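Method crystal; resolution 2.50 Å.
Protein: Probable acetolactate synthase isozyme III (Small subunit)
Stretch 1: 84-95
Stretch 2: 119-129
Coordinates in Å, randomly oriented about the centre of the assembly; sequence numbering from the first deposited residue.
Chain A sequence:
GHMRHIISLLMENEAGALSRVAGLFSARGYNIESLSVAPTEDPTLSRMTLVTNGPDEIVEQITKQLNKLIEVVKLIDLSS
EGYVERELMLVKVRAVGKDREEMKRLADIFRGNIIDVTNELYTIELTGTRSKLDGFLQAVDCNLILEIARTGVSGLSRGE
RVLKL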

# COMPACT_ATOMS: atom_id res chain seq x y z
N VAL A 84 -2.86 5.43 -14.17
CA VAL A 84 -2.85 6.39 -13.10
C VAL A 84 -2.27 5.73 -11.90
O VAL A 84 -2.54 4.57 -11.64
CB VAL A 84 -4.24 6.88 -12.78
CG1 VAL A 84 -4.73 7.70 -13.88
CG2 VAL A 84 -5.17 5.72 -12.57
N GLU A 85 -1.46 6.46 -11.15
CA GLU A 85 -0.95 5.89 -9.91
C GLU A 85 -1.05 6.87 -8.77
O GLU A 85 -0.99 8.09 -8.97
CB GLU A 85 0.45 5.25 -10.06
CG GLU A 85 1.54 6.25 -10.35
CD GLU A 85 2.12 6.92 -9.09
OE1 GLU A 85 1.98 6.35 -7.96
OE2 GLU A 85 2.72 8.02 -9.25
N ARG A 86 -1.25 6.29 -7.58
CA ARG A 86 -1.32 7.03 -6.34
C ARG A 86 -0.65 6.26 -5.26
O ARG A 86 -0.61 5.04 -5.28
CB ARG A 86 -2.77 7.34 -5.92
CG ARG A 86 -3.47 8.35 -6.85
CD ARG A 86 -2.73 9.67 -6.90
NE ARG A 86 -3.50 10.70 -7.62
CZ ARG A 86 -3.41 10.87 -8.94
NH1 ARG A 86 -2.62 10.06 -9.63
NH2 ARG A 86 -4.13 11.81 -9.59
N GLU A 87 -0.08 6.99 -4.33
CA GLU A 87 0.46 6.37 -3.17
C GLU A 87 -0.05 7.11 -1.96
O GLU A 87 -0.33 8.31 -2.04
CB GLU A 87 1.96 6.47 -3.23
CG GLU A 87 2.66 5.54 -2.25
CD GLU A 87 4.17 5.55 -2.48
OE1 GLU A 87 4.64 6.24 -3.45
OE2 GLU A 87 4.88 4.86 -1.69
N LEU A 88 -0.17 6.40 -0.85
CA LEU A 88 -0.45 7.05 0.42
C LEU A 88 0.74 6.97 1.37
O LEU A 88 1.45 5.97 1.45
CB LEU A 88 -1.73 6.49 1.07
CG LEU A 88 -2.18 7.12 2.42
CD1 LEU A 88 -3.68 7.14 2.53
CD2 LEU A 88 -1.65 6.25 3.49
N MSE A 89 0.95 8.02 2.12
CA MSE A 89 2.04 8.09 3.05
C MSE A 89 1.62 8.77 4.34
O MSE A 89 0.91 9.78 4.35
CB MSE A 89 3.19 8.82 2.39
CG MSE A 89 4.29 9.18 3.30
SE MSE A 89 5.80 9.93 2.26
CE MSE A 89 5.01 11.65 1.76
N LEU A 90 2.12 8.21 5.43
CA LEU A 90 2.03 8.75 6.76
C LEU A 90 3.44 9.12 7.27
O LEU A 90 4.32 8.24 7.41
CB LEU A 90 1.42 7.68 7.67
CG LEU A 90 -0.01 7.77 8.19
CD1 LEU A 90 -1.02 8.35 7.22
CD2 LEU A 90 -0.44 6.41 8.68
N VAL A 91 3.64 10.40 7.58
CA VAL A 91 4.91 10.93 8.03
C VAL A 91 4.74 11.51 9.42
O VAL A 91 3.99 12.50 9.61
CB VAL A 91 5.32 12.11 7.14
CG1 VAL A 91 6.70 12.52 7.46
CG2 VAL A 91 5.23 11.70 5.72
N LYS A 92 5.43 10.93 10.40
CA LYS A 92 5.36 11.49 11.76
C LYS A 92 6.57 12.39 11.97
O LYS A 92 7.69 11.94 11.80
CB LYS A 92 5.27 10.38 12.81
CG LYS A 92 5.47 10.83 14.24
CD LYS A 92 5.53 9.63 15.22
CE LYS A 92 4.24 8.83 15.14
NZ LYS A 92 4.29 7.60 15.97
N VAL A 93 6.33 13.64 12.34
CA VAL A 93 7.35 14.67 12.37
C VAL A 93 7.35 15.34 13.72
O VAL A 93 6.31 15.53 14.35
CB VAL A 93 7.11 15.80 11.30
CG1 VAL A 93 7.36 15.30 9.91
CG2 VAL A 93 5.66 16.41 11.44
N ARG A 94 8.55 15.70 14.15
CA ARG A 94 8.80 16.45 15.33
C ARG A 94 8.36 17.86 15.01
O ARG A 94 8.74 18.41 13.97
CB ARG A 94 10.31 16.36 15.62
CG ARG A 94 10.89 17.28 16.70
CD ARG A 94 10.30 17.04 18.10
NE ARG A 94 10.53 15.72 18.68
CZ ARG A 94 9.56 14.93 19.12
NH1 ARG A 94 8.29 15.31 18.98
NH2 ARG A 94 9.83 13.75 19.66
N ALA A 95 7.54 18.46 15.86
CA ALA A 95 7.03 19.77 15.54
C ALA A 95 6.91 20.58 16.81
O ALA A 95 5.88 20.54 17.47
CB ALA A 95 5.66 19.67 14.78
N ASN A 119 1.47 18.27 21.51
CA ASN A 119 2.28 19.47 21.68
C ASN A 119 3.64 19.49 20.98
O ASN A 119 4.17 20.58 20.74
CB ASN A 119 2.50 19.73 23.14
CG ASN A 119 1.46 20.67 23.70
OD1 ASN A 119 0.66 21.22 22.93
ND2 ASN A 119 1.43 20.84 25.05
N GLU A 120 4.18 18.32 20.63
CA GLU A 120 5.53 18.24 20.09
C GLU A 120 5.59 17.47 18.79
O GLU A 120 6.65 17.36 18.17
CB GLU A 120 6.45 17.56 21.10
CG GLU A 120 6.71 18.37 22.38
CD GLU A 120 5.62 18.23 23.46
OE1 GLU A 120 4.90 17.21 23.43
OE2 GLU A 120 5.49 19.14 24.34
N LEU A 121 4.47 16.90 18.36
CA LEU A 121 4.47 16.19 17.08
C LEU A 121 3.22 16.28 16.19
O LEU A 121 2.14 16.65 16.66
CB LEU A 121 4.92 14.74 17.28
CG LEU A 121 4.00 13.65 17.76
CD1 LEU A 121 2.98 13.21 16.67
CD2 LEU A 121 4.89 12.45 18.15
N TYR A 122 3.38 15.96 14.91
CA TYR A 122 2.26 15.81 14.01
C TYR A 122 2.42 14.51 13.26
O TYR A 122 3.57 14.14 12.90
CB TYR A 122 2.27 16.89 12.95
CG TYR A 122 1.94 18.31 13.37
CD1 TYR A 122 0.95 18.58 14.31
CD2 TYR A 122 2.57 19.38 12.75
CE1 TYR A 122 0.63 19.86 14.62
CE2 TYR A 122 2.26 20.65 13.06
CZ TYR A 122 1.29 20.90 13.99
OH TYR A 122 0.98 22.18 14.29
N THR A 123 1.31 13.83 12.96
CA THR A 123 1.37 12.82 11.95
C THR A 123 0.61 13.31 10.75
O THR A 123 -0.58 13.61 10.87
CB THR A 123 0.86 11.49 12.42
OG1 THR A 123 1.73 11.05 13.44
CG2 THR A 123 0.95 10.46 11.30
N ILE A 124 1.30 13.41 9.62
CA ILE A 124 0.71 13.97 8.37
C ILE A 124 0.37 12.91 7.34
O ILE A 124 1.17 12.04 7.07
CB ILE A 124 1.69 15.00 7.74
CG1 ILE A 124 2.01 16.10 8.78
CG2 ILE A 124 1.07 15.63 6.50
CD1 ILE A 124 3.16 17.05 8.42
N GLU A 125 -0.83 12.99 6.77
CA GLU A 125 -1.26 12.05 5.76
C GLU A 125 -1.18 12.69 4.38
O GLU A 125 -1.76 13.76 4.16
CB GLU A 125 -2.68 11.66 6.06
CG GLU A 125 -3.28 10.66 5.12
CD GLU A 125 -4.79 10.87 4.98
OE1 GLU A 125 -5.60 10.69 5.94
OE2 GLU A 125 -5.17 11.26 3.85
N LEU A 126 -0.47 12.04 3.46
CA LEU A 126 -0.29 12.55 2.10
C LEU A 126 -0.68 11.52 1.07
O LEU A 126 -0.36 10.35 1.24
CB LEU A 126 1.19 12.75 1.85
CG LEU A 126 1.73 14.16 1.83
CD1 LEU A 126 2.55 14.42 3.17
CD2 LEU A 126 2.66 14.28 0.59
N THR A 127 -1.34 11.96 -0.01
CA THR A 127 -1.62 11.10 -1.13
C THR A 127 -1.27 11.87 -2.39
O THR A 127 -1.42 13.09 -2.44
CB THR A 127 -3.08 10.71 -1.14
OG1 THR A 127 -3.39 10.10 0.11
CG2 THR A 127 -3.30 9.62 -2.15
N GLY A 128 -0.80 11.17 -3.42
CA GLY A 128 -0.37 11.81 -4.66
C GLY A 128 0.40 10.83 -5.52
O GLY A 128 0.43 9.64 -5.26
N THR A 129 0.99 11.33 -6.58
CA THR A 129 1.91 10.53 -7.40
C THR A 129 3.21 10.31 -6.60
O THR A 129 3.40 10.91 -5.51
CB THR A 129 2.22 11.28 -8.68
OG1 THR A 129 2.58 12.61 -8.32
CG2 THR A 129 0.99 11.42 -9.53

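On the sheet face that carries Met89, Val91, Val93, Tyr122, Ile124 and Leu126, apolar side chains pack across the strand pair. The selenomethionine Met89 reaches its directly paired neighbour, with Met89 CE 3.7 Å from Leu126 CD2. The Val93 side chain packs against Tyr122 and Ile124: Val93 CG2 lies 3.7 Å from Tyr122 CB, near the plane of the tyrosine ring at its edge, and 4.0 Å from Ile124 CD1. Just past the strand, the small Ala95 points toward the other stretch, and Ala95 CB sits 3.7 Å from Tyr122 CD2. Strands 84-94 and 121-128 run antiparallel, their N-to-C directions 160° apart, and the two stretches together bury 1075 Å². The face bearing Leu88, Leu90 and Lys92 is more mixed. There Leu90 CD1 meets the aliphatic part of Glu125 at CG (3.9 Å), and Lys92 CD approaches Leu121 CD2 at 4.1 Å while its amine is hydrogen-bonded elsewhere in the structure.

Beneath these side chains runs a regular backbone ladder. Four residue pairs, Glu87-Gly128, Met89-Leu126, Val91-Ile124 and Val93-Tyr122, each donate and accept once; the straightest bond, Ile124 N to Val91 O, measures 2.8 Å at 179°, and the longest, Gly128 N to Glu87 O, 3.2 Å. The intervening pairs bring alpha carbons close to carbonyls, as where Leu90 CA lies 3.4 Å from Ile124 O.

Both ends are polar. At one, Glu120 O accepts two hydrogen bonds, from Ala95 N and Arg94 NH1, each 2.7 Å long; the oxygen lies at the guanidinium edge, near its plane, where an N-H can point at it; with chi2 and chi3 both p, the Arg94 side chain bends so that its end comes nearer the other stretch. At the other, Arg86 NH1 donates to Glu85 O (2.6 Å) within its own strand and approaches Thr129 CG2 at 3.9 Å. Glu85 OE2 comes within 3.2 Å of Thr129 CA, while the Thr129 side chain caps the following helix.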